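Local coordinates for Asp/Glu-specific dipeptidyl-peptidase (Flavobacterium psychrophilum, PDB 5JXF), which removes dipeptides from the N-terminus of oligopeptides as a serine peptidase, with strict specificity for aspartate or glutamate at the P1 position, at residues I96-N99 with H100-F104; V699-M703 with R704-F708; F623-P626 with K627-D631. One frame throughout, in Å; residues are numbered along the deposited sequence.

Contact 1 of 3, residues I96-N99 with H100-F104. With ARG (arginine), chain E.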
ATOM      1  N   ILE A  96     -29.184   8.753 -20.047  1.00 32.17           N
ATOM      2  CA  ILE A  96     -28.280   7.608 -19.933  1.00 36.74           C
ATOM      3  C   ILE A  96     -27.139   7.879 -18.966  1.00 39.19           C
ATOM      4  O   ILE A  96     -26.652   9.013 -18.817  1.00 41.31           O
ATOM      5  CB  ILE A  96     -27.647   7.163 -21.284  1.00 40.38           C
ATOM      6  CG1 ILE A  96     -26.769   8.258 -21.874  1.00 40.16           C
ATOM      7  CG2 ILE A  96     -28.723   6.724 -22.297  1.00 46.86           C
ATOM      8  CD1 ILE A  96     -26.141   7.849 -23.171  1.00 41.62           C
ATOM      9  N   LEU A  97     -26.695   6.803 -18.344  1.00 43.44           N
ATOM     10  CA  LEU A  97     -25.666   6.876 -17.324  1.00 46.83           C
ATOM     11  C   LEU A  97     -24.440   6.123 -17.826  1.00 45.03           C
ATOM     12  O   LEU A  97     -24.569   5.055 -18.415  1.00 35.59           O
ATOM     13  CB  LEU A  97     -26.189   6.293 -16.004  1.00 46.55           C
ATOM     14  CG  LEU A  97     -25.168   6.195 -14.862  1.00 43.88           C
ATOM     15  CD1 LEU A  97     -24.854   7.602 -14.358  1.00 43.63           C
ATOM     16  CD2 LEU A  97     -25.723   5.315 -13.736  1.00 39.51           C
ATOM     17  N   THR A  98     -23.261   6.701 -17.640  1.00 38.69           N
ATOM     18  CA  THR A  98     -22.024   6.002 -17.966  1.00 36.89           C
ATOM     19  C   THR A  98     -20.904   6.444 -16.979  1.00 30.98           C
ATOM     20  O   THR A  98     -21.193   7.068 -15.957  1.00 35.92           O
ATOM     21  CB  THR A  98     -21.607   6.240 -19.453  1.00 40.63           C
ATOM     22  OG1 THR A  98     -20.558   5.333 -19.810  1.00 42.18           O
ATOM     23  CG2 THR A  98     -21.134   7.676 -19.697  1.00 37.69           C
ATOM     24  N   ASN A  99     -19.655   6.091 -17.257  1.00 33.78           N
ATOM     25  CA  ASN A  99     -18.513   6.510 -16.389  1.00 43.47           C
ATOM     26  C   ASN A  99     -18.076   7.933 -16.647  1.00 41.15           C
ATOM     27  O   ASN A  99     -18.271   8.461 -17.742  1.00 39.88           O
ATOM     28  CB  ASN A  99     -17.269   5.627 -16.594  1.00 42.57           C
ATOM     29  CG  ASN A  99     -17.426   4.247 -16.028  1.00 41.38           C
ATOM     30  OD1 ASN A  99     -16.685   3.329 -16.386  1.00 42.00           O
ATOM     31  ND2 ASN A  99     -18.382   4.089 -15.130  1.00 35.19           N
ATOM     32  N   HIS A 100     -17.419   8.535 -15.666  1.00 39.31           N
ATOM     33  CA  HIS A 100     -16.783   9.824 -15.881  1.00 44.49           C
ATOM     34  C   HIS A 100     -15.653   9.739 -16.916  1.00 43.58           C
ATOM     35  O   HIS A 100     -15.482  10.642 -17.738  1.00 47.83           O
ATOM     36  CB  HIS A 100     -16.259  10.389 -14.549  1.00 43.95           C
ATOM     37  CG  HIS A 100     -15.654  11.752 -14.670  1.00 41.68           C
ATOM     38  ND1 HIS A 100     -14.293  11.963 -14.707  1.00 46.09           N
ATOM     39  CD2 HIS A 100     -16.226  12.974 -14.780  1.00 43.97           C
ATOM     40  CE1 HIS A 100     -14.050  13.256 -14.810  1.00 47.61           C
ATOM     41  NE2 HIS A 100     -15.208  13.891 -14.867  1.00 50.91           N
ATOM     42  N   HIS A 101     -14.886   8.659 -16.912  1.00 37.23           N
ATOM     43  CA  HIS A 101     -13.814   8.603 -17.897  1.00 42.24           C
ATOM     44  C   HIS A 101     -14.334   8.228 -19.312  1.00 39.31           C
ATOM     45  O   HIS A 101     -13.630   8.444 -20.286  1.00 46.25           O
ATOM     46  CB  HIS A 101     -12.687   7.665 -17.448  1.00 54.34           C
ATOM     47  CG  HIS A 101     -13.007   6.204 -17.534  1.00 59.33           C
ATOM     48  ND1 HIS A 101     -13.361   5.457 -16.429  1.00 62.81           N
ATOM     49  CD2 HIS A 101     -12.973   5.341 -18.576  1.00 61.28           C
ATOM     50  CE1 HIS A 101     -13.552   4.200 -16.790  1.00 59.95           C
ATOM     51  NE2 HIS A 101     -13.330   4.105 -18.090  1.00 64.24           N
ATOM     52  N   CYS A 102     -15.567   7.732 -19.423  1.00 35.60           N
ATOM     53  CA  CYS A 102     -16.204   7.570 -20.752  1.00 44.60           C
ATOM     54  C   CYS A 102     -16.693   8.923 -21.287  1.00 49.19           C
ATOM     55  O   CYS A 102     -16.519   9.248 -22.462  1.00 51.90           O
ATOM     56  CB  CYS A 102     -17.384   6.607 -20.692  1.00 43.96           C
ATOM     57  SG  CYS A 102     -17.027   4.986 -20.039  1.00 53.94           S
ATOM     58  N   GLY A 103     -17.317   9.708 -20.417  1.00 37.79           N
ATOM     59  CA  GLY A 103     -17.678  11.071 -20.762  1.00 37.40           C
ATOM     60  C   GLY A 103     -16.501  12.034 -20.839  1.00 41.05           C
ATOM     61  O   GLY A 103     -16.652  13.164 -21.319  1.00 46.37           O
ATOM     62  N   PHE A 104     -15.334  11.591 -20.372  1.00 47.09           N
ATOM     63  CA  PHE A 104     -14.164  12.469 -20.162  1.00 46.78           C
ATOM     64  C   PHE A 104     -13.763  13.246 -21.421  1.00 54.65           C
ATOM     65  O   PHE A 104     -13.611  14.471 -21.389  1.00 55.00           O
ATOM     66  CB  PHE A 104     -12.988  11.629 -19.659  1.00 56.30           C
ATOM     67  CG  PHE A 104     -11.907  12.419 -18.944  1.00 57.86           C
ATOM     68  CD1 PHE A 104     -12.105  12.890 -17.658  1.00 57.98           C
ATOM     69  CD2 PHE A 104     -10.678  12.647 -19.549  1.00 60.15           C
ATOM     70  CE1 PHE A 104     -11.107  13.598 -17.004  1.00 62.34           C
ATOM     71  CE2 PHE A 104      -9.675  13.353 -18.895  1.00 62.09           C
ATOM     72  CZ  PHE A 104      -9.894  13.829 -17.626  1.00 59.96           C
TER
HETATM   73  N   ARG E 801      -9.056   1.820 -15.191  1.00 73.38           N
HETATM   74  CA  ARG E 801     -10.273   2.266 -15.855  1.00 76.34           C
HETATM   75  C   ARG E 801     -10.515   1.372 -17.077  1.00 82.31           C
HETATM   76  O   ARG E 801      -9.652   1.261 -17.941  1.00 78.78           O
HETATM   77  CB  ARG E 801     -10.167   3.742 -16.256  1.00 69.79           C
HETATM   78  CG  ARG E 801     -10.063   4.716 -15.072  1.00 73.87           C
HETATM   79  CD  ARG E 801      -9.862   6.159 -15.541  1.00 69.92           C
HETATM   80  NE  ARG E 801      -8.658   6.302 -16.354  1.00 62.69           N
HETATM   81  CZ  ARG E 801      -7.456   6.624 -15.869  1.00 68.93           C
HETATM   82  NH1 ARG E 801      -7.293   6.850 -14.566  1.00 82.54           N
HETATM   83  NH2 ARG E 801      -6.410   6.728 -16.689  1.00 60.08           N
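The imidazole of H101 is sandwiched between N99 and the bound arginine. N99 CB sits over one face as a CH-pi contact, 4.2 Å from the ring centroid and offset toward the rim. Over the opposite face comes the ligand, its CB 3.5 Å from H101 CE1. A chi1 of 74° places H101 CG between the backbone N and the carbonyl carbon, and the ring then runs beside the N99 side chain, both pointing the same way. The N99 amide is turned 45° from the ring plane, with OD1 3.3 Å from H101 CE1; its ND2 is hydrogen-bonded to the carbonyl oxygen of N677.

Next to the ring, C102 SG packs on N99 CB at 3.5 Å. T98 OG1, which is hydrogen-bonded to the T86 carbonyl, lies 3.5 Å from C102 CB. The backbone turn is held by N99 O, which receives a straight bond from G103 N (3.1 Å, 171°) and a weak one from C102 N; S239 OG is hydrogen-bonded to it as well. N99 joins the end of strand 95-98 to the helical turn that follows.

H101 ND1 is hydrogen-bonded to D237 OD2 and H101 NE2 to S662 OG, the geometry of a Ser-His-Asp charge relay. By similarity these three form the catalytic triad of this S46 peptidase, with the bound arginine and aspartic acid lying against H101.

Contact 2 of 3, residues V699-M703 with R704-F708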
ATOM      1  N   VAL A 699     -15.036  -3.558 -10.274  1.00 39.15           N
ATOM      2  CA  VAL A 699     -15.341  -2.453  -9.371  1.00 42.86           C
ATOM      3  C   VAL A 699     -16.481  -1.607  -9.923  1.00 40.91           C
ATOM      4  O   VAL A 699     -16.452  -1.195 -11.090  1.00 41.36           O
ATOM      5  CB  VAL A 699     -14.108  -1.573  -9.137  1.00 46.04           C
ATOM      6  CG1 VAL A 699     -14.294  -0.650  -7.897  1.00 35.03           C
ATOM      7  CG2 VAL A 699     -12.891  -2.468  -8.941  1.00 47.05           C
ATOM      8  N   MET A 700     -17.467  -1.349  -9.063  1.00 38.24           N
ATOM      9  CA  MET A 700     -18.702  -0.627  -9.393  1.00 32.68           C
ATOM     10  C   MET A 700     -18.942   0.566  -8.502  1.00 39.76           C
ATOM     11  O   MET A 700     -18.701   0.513  -7.289  1.00 35.57           O
ATOM     12  CB  MET A 700     -19.906  -1.570  -9.290  1.00 31.62           C
ATOM     13  CG  MET A 700     -20.013  -2.606 -10.404  1.00 30.98           C
ATOM     14  SD  MET A 700     -20.690  -4.210  -9.879  1.00 45.44           S
ATOM     15  CE  MET A 700     -19.379  -4.768  -8.766  1.00 55.64           C
ATOM     16  N   VAL A 701     -19.411   1.662  -9.080  1.00 43.64           N
ATOM     17  CA  VAL A 701     -19.885   2.754  -8.237  1.00 35.93           C
ATOM     18  C   VAL A 701     -21.253   2.356  -7.711  1.00 41.65           C
ATOM     19  O   VAL A 701     -22.110   1.927  -8.483  1.00 36.05           O
ATOM     20  CB  VAL A 701     -20.004   4.114  -8.973  1.00 48.46           C
ATOM     21  CG1 VAL A 701     -20.108   5.247  -7.944  1.00 36.78           C
ATOM     22  CG2 VAL A 701     -18.846   4.356  -9.926  1.00 50.58           C
ATOM     23  N   ASP A 702     -21.452   2.494  -6.402  1.00 38.80           N
ATOM     24  CA  ASP A 702     -22.753   2.274  -5.774  1.00 39.88           C
ATOM     25  C   ASP A 702     -23.748   3.328  -6.273  1.00 35.93           C
ATOM     26  O   ASP A 702     -23.415   4.510  -6.252  1.00 39.36           O
ATOM     27  CB  ASP A 702     -22.581   2.345  -4.234  1.00 38.61           C
ATOM     28  CG  ASP A 702     -23.760   1.779  -3.486  1.00 48.35           C
ATOM     29  OD1 ASP A 702     -24.896   2.275  -3.695  1.00 50.68           O
ATOM     30  OD2 ASP A 702     -23.545   0.819  -2.709  1.00 47.26           O
ATOM     31  N   MET A 703     -24.951   2.935  -6.722  1.00 46.18           N
ATOM     32  CA  MET A 703     -25.900   3.907  -7.301  1.00 38.62           C
ATOM     33  C   MET A 703     -26.365   4.915  -6.230  1.00 44.23           C
ATOM     34  O   MET A 703     -26.678   6.072  -6.539  1.00 44.17           O
ATOM     35  CB  MET A 703     -27.104   3.201  -7.961  1.00 33.14           C
ATOM     36  CG  MET A 703     -26.848   2.773  -9.481  1.00 32.34           C
ATOM     37  SD  MET A 703     -26.135   4.086 -10.433  1.00 52.81           S
ATOM     38  CE  MET A 703     -27.504   5.237 -10.368  1.00 33.27           C
ATOM     39  N   ARG A 704     -26.380   4.501  -4.968  1.00 43.68           N
ATOM     40  CA  ARG A 704     -26.639   5.460  -3.889  1.00 44.19           C
ATOM     41  C   ARG A 704     -25.656   6.645  -3.885  1.00 38.76           C
ATOM     42  O   ARG A 704     -26.059   7.778  -3.657  1.00 48.20           O
ATOM     43  CB  ARG A 704     -26.619   4.761  -2.528  1.00 52.02           C
ATOM     44  CG  ARG A 704     -27.827   3.855  -2.323  1.00 46.89           C
ATOM     45  CD  ARG A 704     -27.687   3.028  -1.064  1.00 48.41           C
ATOM     46  NE  ARG A 704     -26.602   2.063  -1.191  1.00 58.01           N
ATOM     47  CZ  ARG A 704     -26.280   1.169  -0.258  1.00 55.51           C
ATOM     48  NH1 ARG A 704     -26.975   1.118   0.873  1.00 50.29           N
ATOM     49  NH2 ARG A 704     -25.267   0.322  -0.460  1.00 45.62           N
ATOM     50  N   TYR A 705     -24.383   6.396  -4.162  1.00 40.01           N
ATOM     51  CA  TYR A 705     -23.388   7.478  -4.253  1.00 37.63           C
ATOM     52  C   TYR A 705     -23.576   8.339  -5.502  1.00 47.46           C
ATOM     53  O   TYR A 705     -23.416   9.564  -5.447  1.00 48.31           O
ATOM     54  CB  TYR A 705     -21.970   6.899  -4.234  1.00 38.80           C
ATOM     55  CG  TYR A 705     -20.889   7.955  -4.084  1.00 47.42           C
ATOM     56  CD1 TYR A 705     -20.935   8.877  -3.044  1.00 60.32           C
ATOM     57  CD2 TYR A 705     -19.816   8.006  -4.952  1.00 45.96           C
ATOM     58  CE1 TYR A 705     -19.961   9.838  -2.897  1.00 56.20           C
ATOM     59  CE2 TYR A 705     -18.833   8.957  -4.812  1.00 47.27           C
ATOM     60  CZ  TYR A 705     -18.913   9.866  -3.780  1.00 49.97           C
ATOM     61  OH  TYR A 705     -17.945  10.816  -3.658  1.00 50.70           O
ATOM     62  N   VAL A 706     -23.894   7.696  -6.634  1.00 39.72           N
ATOM     63  CA  VAL A 706     -24.209   8.449  -7.844  1.00 46.27           C
ATOM     64  C   VAL A 706     -25.331   9.450  -7.583  1.00 45.41           C
ATOM     65  O   VAL A 706     -25.186  10.653  -7.828  1.00 45.45           O
ATOM     66  CB  VAL A 706     -24.618   7.517  -9.000  1.00 43.98           C
ATOM     67  CG1 VAL A 706     -25.056   8.334 -10.217  1.00 44.06           C
ATOM     68  CG2 VAL A 706     -23.465   6.587  -9.342  1.00 41.06           C
ATOM     69  N   LEU A 707     -26.443   8.958  -7.053  1.00 49.32           N
ATOM     70  CA  LEU A 707     -27.598   9.825  -6.827  1.00 53.90           C
ATOM     71  C   LEU A 707     -27.289  10.905  -5.780  1.00 54.22           C
ATOM     72  O   LEU A 707     -27.652  12.072  -5.954  1.00 52.97           O
ATOM     73  CB  LEU A 707     -28.813   8.998  -6.407  1.00 55.32           C
ATOM     74  CG  LEU A 707     -29.307   7.898  -7.354  1.00 54.77           C
ATOM     75  CD1 LEU A 707     -30.441   7.132  -6.694  1.00 60.21           C
ATOM     76  CD2 LEU A 707     -29.756   8.461  -8.708  1.00 52.88           C
ATOM     77  N   PHE A 708     -26.600  10.518  -4.712  1.00 44.31           N
ATOM     78  CA  PHE A 708     -26.095  11.483  -3.731  1.00 47.51           C
ATOM     79  C   PHE A 708     -25.315  12.625  -4.400  1.00 44.32           C
ATOM     80  O   PHE A 708     -25.506  13.795  -4.078  1.00 43.28           O
ATOM     81  CB  PHE A 708     -25.199  10.787  -2.694  1.00 43.51           C
ATOM     82  CG  PHE A 708     -24.547  11.728  -1.722  1.00 50.24           C
ATOM     83  CD1 PHE A 708     -25.224  12.157  -0.581  1.00 56.08           C
ATOM     84  CD2 PHE A 708     -23.257  12.180  -1.934  1.00 52.09           C
ATOM     85  CE1 PHE A 708     -24.621  13.029   0.322  1.00 53.51           C
ATOM     86  CE2 PHE A 708     -22.643  13.042  -1.028  1.00 52.74           C
ATOM     87  CZ  PHE A 708     -23.330  13.474   0.103  1.00 50.16           C
TER
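With chi1 at -165°, D702 swings its carboxylate opposite its own backbone N, facing the start of the helix, while R704 bends its chain at chi3 (-67°) and folds its guanidinium back to meet it. The grip is side-on and two-pronged: R704 NE reaches D702 OD1 at 3.0 Å and R704 NH2 reaches D702 OD2 at 2.9 Å. Both oxygens are met on the syn side, somewhat out of the carboxylate plane, and the two flat groups are 34° apart. The anti lone pair of D702 OD1 is used too, by the backbone R704 N at 3.0 Å. D702 is therefore an N-cap whose single side chain both caps the helix and fixes the rotation of the arginine, and its charge would also suit the positive end of the helix dipole.

The backbone continues the cap: V706 N bonds to D702 O at 3.2 Å, and L707 N to M703 O at 2.9 Å. On the apolar side, V701 CG1 lies 3.9 Å from V706 CG2 and reaches the edge of the Y705 ring near its plane. M703, its chain bent twice, curls over V706, with M703 SD 3.8 Å from V706 CG2.

E643 takes the other end of R704, at NH1, as a second salt bridge. Strand 698-702 runs between strands 673-680 and 648-653 of the antiparallel sheet, and helix 703-713 leaves its end with Y705 and F708 facing helix 627-635.

Contact 3 of 3, residues F623-P626 with K627-D631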
ATOM      1  N   PHE A 623      -5.615  13.504  -4.701  1.00 53.06           N
ATOM      2  CA  PHE A 623      -6.521  13.189  -3.599  1.00 54.19           C
ATOM      3  C   PHE A 623      -7.120  14.399  -2.888  1.00 57.55           C
ATOM      4  O   PHE A 623      -7.593  14.268  -1.757  1.00 51.45           O
ATOM      5  CB  PHE A 623      -5.814  12.324  -2.551  1.00 58.45           C
ATOM      6  CG  PHE A 623      -5.368  10.983  -3.058  1.00 57.71           C
ATOM      7  CD1 PHE A 623      -6.238   9.900  -3.069  1.00 57.02           C
ATOM      8  CD2 PHE A 623      -4.074  10.798  -3.511  1.00 54.65           C
ATOM      9  CE1 PHE A 623      -5.825   8.646  -3.528  1.00 50.31           C
ATOM     10  CE2 PHE A 623      -3.648   9.547  -3.971  1.00 49.27           C
ATOM     11  CZ  PHE A 623      -4.539   8.470  -3.981  1.00 52.35           C
ATOM     12  N   ASP A 624      -7.115  15.566  -3.523  1.00 52.58           N
ATOM     13  CA  ASP A 624      -7.880  16.692  -2.979  1.00 57.94           C
ATOM     14  C   ASP A 624      -9.379  16.366  -3.068  1.00 57.21           C
ATOM     15  O   ASP A 624      -9.791  15.580  -3.915  1.00 56.62           O
ATOM     16  CB  ASP A 624      -7.546  17.985  -3.730  1.00 61.79           C
ATOM     17  CG  ASP A 624      -8.108  19.226  -3.062  1.00 71.10           C
ATOM     18  OD1 ASP A 624      -8.606  19.141  -1.914  1.00 73.98           O
ATOM     19  OD2 ASP A 624      -8.026  20.304  -3.684  1.00 77.66           O
ATOM     20  N   VAL A 625     -10.176  16.937  -2.169  1.00 65.66           N
ATOM     21  CA  VAL A 625     -11.626  16.736  -2.161  1.00 65.70           C
ATOM     22  C   VAL A 625     -12.305  18.087  -2.316  1.00 60.72           C
ATOM     23  O   VAL A 625     -11.826  19.070  -1.771  1.00 60.07           O
ATOM     24  CB  VAL A 625     -12.117  16.051  -0.853  1.00 68.35           C
ATOM     25  CG1 VAL A 625     -13.636  15.922  -0.842  1.00 66.83           C
ATOM     26  CG2 VAL A 625     -11.484  14.684  -0.687  1.00 59.00           C
ATOM     27  N   PRO A 626     -13.394  18.157  -3.102  1.00 61.83           N
ATOM     28  CA  PRO A 626     -14.147  19.412  -3.175  1.00 58.73           C
ATOM     29  C   PRO A 626     -14.671  19.856  -1.813  1.00 65.63           C
ATOM     30  O   PRO A 626     -14.854  19.030  -0.909  1.00 68.29           O
ATOM     31  CB  PRO A 626     -15.306  19.073  -4.111  1.00 54.74           C
ATOM     32  CG  PRO A 626     -14.785  17.994  -4.965  1.00 57.11           C
ATOM     33  CD  PRO A 626     -13.882  17.173  -4.084  1.00 56.69           C
ATOM     34  N   LYS A 627     -14.927  21.155  -1.690  1.00 68.12           N
ATOM     35  CA  LYS A 627     -15.288  21.749  -0.410  1.00 74.76           C
ATOM     36  C   LYS A 627     -16.684  21.279  -0.003  1.00 75.10           C
ATOM     37  O   LYS A 627     -16.908  20.924   1.157  1.00 76.27           O
ATOM     38  CB  LYS A 627     -15.209  23.281  -0.486  1.00 75.19           C
ATOM     39  CG  LYS A 627     -15.830  24.013   0.697  1.00 82.36           C
ATOM     40  CD  LYS A 627     -15.206  23.516   1.995  1.00 93.07           C
ATOM     41  CE  LYS A 627     -16.205  23.386   3.120  1.00 98.91           C
ATOM     42  NZ  LYS A 627     -15.743  22.480   4.242  1.00 99.36           N
ATOM     43  N   LYS A 628     -17.602  21.249  -0.969  1.00 66.47           N
ATOM     44  CA  LYS A 628     -18.997  20.888  -0.713  1.00 65.86           C
ATOM     45  C   LYS A 628     -19.140  19.444  -0.222  1.00 60.30           C
ATOM     46  O   LYS A 628     -19.996  19.138   0.601  1.00 62.74           O
ATOM     47  CB  LYS A 628     -19.830  21.115  -1.990  1.00 70.69           C
ATOM     48  CG  LYS A 628     -21.287  20.647  -1.947  1.00 68.28           C
ATOM     49  CD  LYS A 628     -22.084  21.390  -0.908  1.00 72.97           C
ATOM     50  CE  LYS A 628     -23.503  20.854  -0.758  1.00 75.59           C
ATOM     51  NZ  LYS A 628     -24.412  21.282  -1.846  1.00 81.70           N
ATOM     52  N   LEU A 629     -18.296  18.556  -0.731  1.00 55.43           N
ATOM     53  CA  LEU A 629     -18.362  17.152  -0.340  1.00 52.89           C
ATOM     54  C   LEU A 629     -17.881  16.977   1.095  1.00 57.76           C
ATOM     55  O   LEU A 629     -18.442  16.197   1.849  1.00 65.96           O
ATOM     56  CB  LEU A 629     -17.532  16.276  -1.274  1.00 48.74           C
ATOM     57  CG  LEU A 629     -17.656  14.773  -0.992  1.00 54.34           C
ATOM     58  CD1 LEU A 629     -19.116  14.369  -0.781  1.00 52.90           C
ATOM     59  CD2 LEU A 629     -17.046  13.958  -2.112  1.00 59.67           C
ATOM     60  N   ILE A 630     -16.824  17.690   1.450  1.00 55.21           N
ATOM     61  CA  ILE A 630     -16.316  17.651   2.823  1.00 62.81           C
ATOM     62  C   ILE A 630     -17.368  18.126   3.820  1.00 66.84           C
ATOM     63  O   ILE A 630     -17.547  17.503   4.868  1.00 73.68           O
ATOM     64  CB  ILE A 630     -15.023  18.486   2.967  1.00 59.71           C
ATOM     65  CG1 ILE A 630     -13.909  17.831   2.151  1.00 54.18           C
ATOM     66  CG2 ILE A 630     -14.613  18.638   4.458  1.00 59.00           C
ATOM     67  CD1 ILE A 630     -12.540  18.420   2.358  1.00 63.61           C
ATOM     68  N   ASP A 631     -18.069  19.210   3.484  1.00 72.87           N
ATOM     69  CA  ASP A 631     -19.201  19.693   4.293  1.00 76.72           C
ATOM     70  C   ASP A 631     -20.297  18.660   4.453  1.00 74.29           C
ATOM     71  O   ASP A 631     -20.839  18.492   5.545  1.00 76.38           O
ATOM     72  CB  ASP A 631     -19.837  20.950   3.685  1.00 78.89           C
ATOM     73  CG  ASP A 631     -19.129  22.208   4.074  1.00 92.75           C
ATOM     74  OD1 ASP A 631     -18.285  22.158   5.002  1.00 96.72           O
ATOM     75  OD2 ASP A 631     -19.436  23.262   3.466  1.00102.87           O
TER
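K627 follows P626 directly and begins helix 627-635, its CB 3.7 Å from P626 C. The K627 side chain sets out away from the loop; a nearly extended first torsion (chi1 168°) followed by bends at chi2 and chi3 carries NZ round to D631, one helical turn on. There K627 NZ forms a salt bridge with D631 OD1 at 2.7 Å, met from above the carboxylate plane. K628 is exposed and hardly touches the preceding loop; its NZ is hydrogen-bonded instead to the carbonyl oxygen of K712, near the end of helix 703-713.

L629 turns inward. Its CB lies 3.9 Å from V625 CG1, and CD2 also comes within touching distance of the same methyl, the two side chains crossing at a slant. L629 also packs on I219 of helix 217-220. I630 makes the closer apolar contact: its CG1 is 3.6 Å from V625 CG1 and its CD1 lies near V625 CB. A chi1 of -66° swings I630 CG1 to the side of its own backbone N, which brings it back over the loop, 3.4 Å from P626 O. That same oxygen accepts a weak hydrogen bond from I630 N at 3.4 Å. D631 closes the turn through its backbone N, hydrogen-bonded to K627 O.

P626 occupies the N-cap position, but its side chain carries no acceptor to cap the first turn, and the bond from I630 N to P626 O is long and weak. V625 packed against L629 and I630 gives the junction an apolar side-chain contact on its buried side, while the K627-D631 ion pair ties the first turn to itself.

Overall arrangement
The three contacts are each a turn into the N-terminal end of a helix, and they touch one after another, 1 with 2 and 2 with 3. Contacts 1 and 2, whose centres are 13 Å apart, meet where L97 CD2 packs 3.5 Å from M703 SD. Contacts 2 and 3, centres 17 Å apart, meet through L629, with L629 CD2 3.6 Å from Y705 OH and L629 CD1 3.8 Å from F708 CE2. Contacts 1 and 3 do not touch, their nearest atoms being about 11 Å apart. Contact 1 supplies the probable catalytic histidine and borders both bound amino acids. The V701 side chain of contact 2 is about 4 Å from that of D237, and contact 3 lies away from the site.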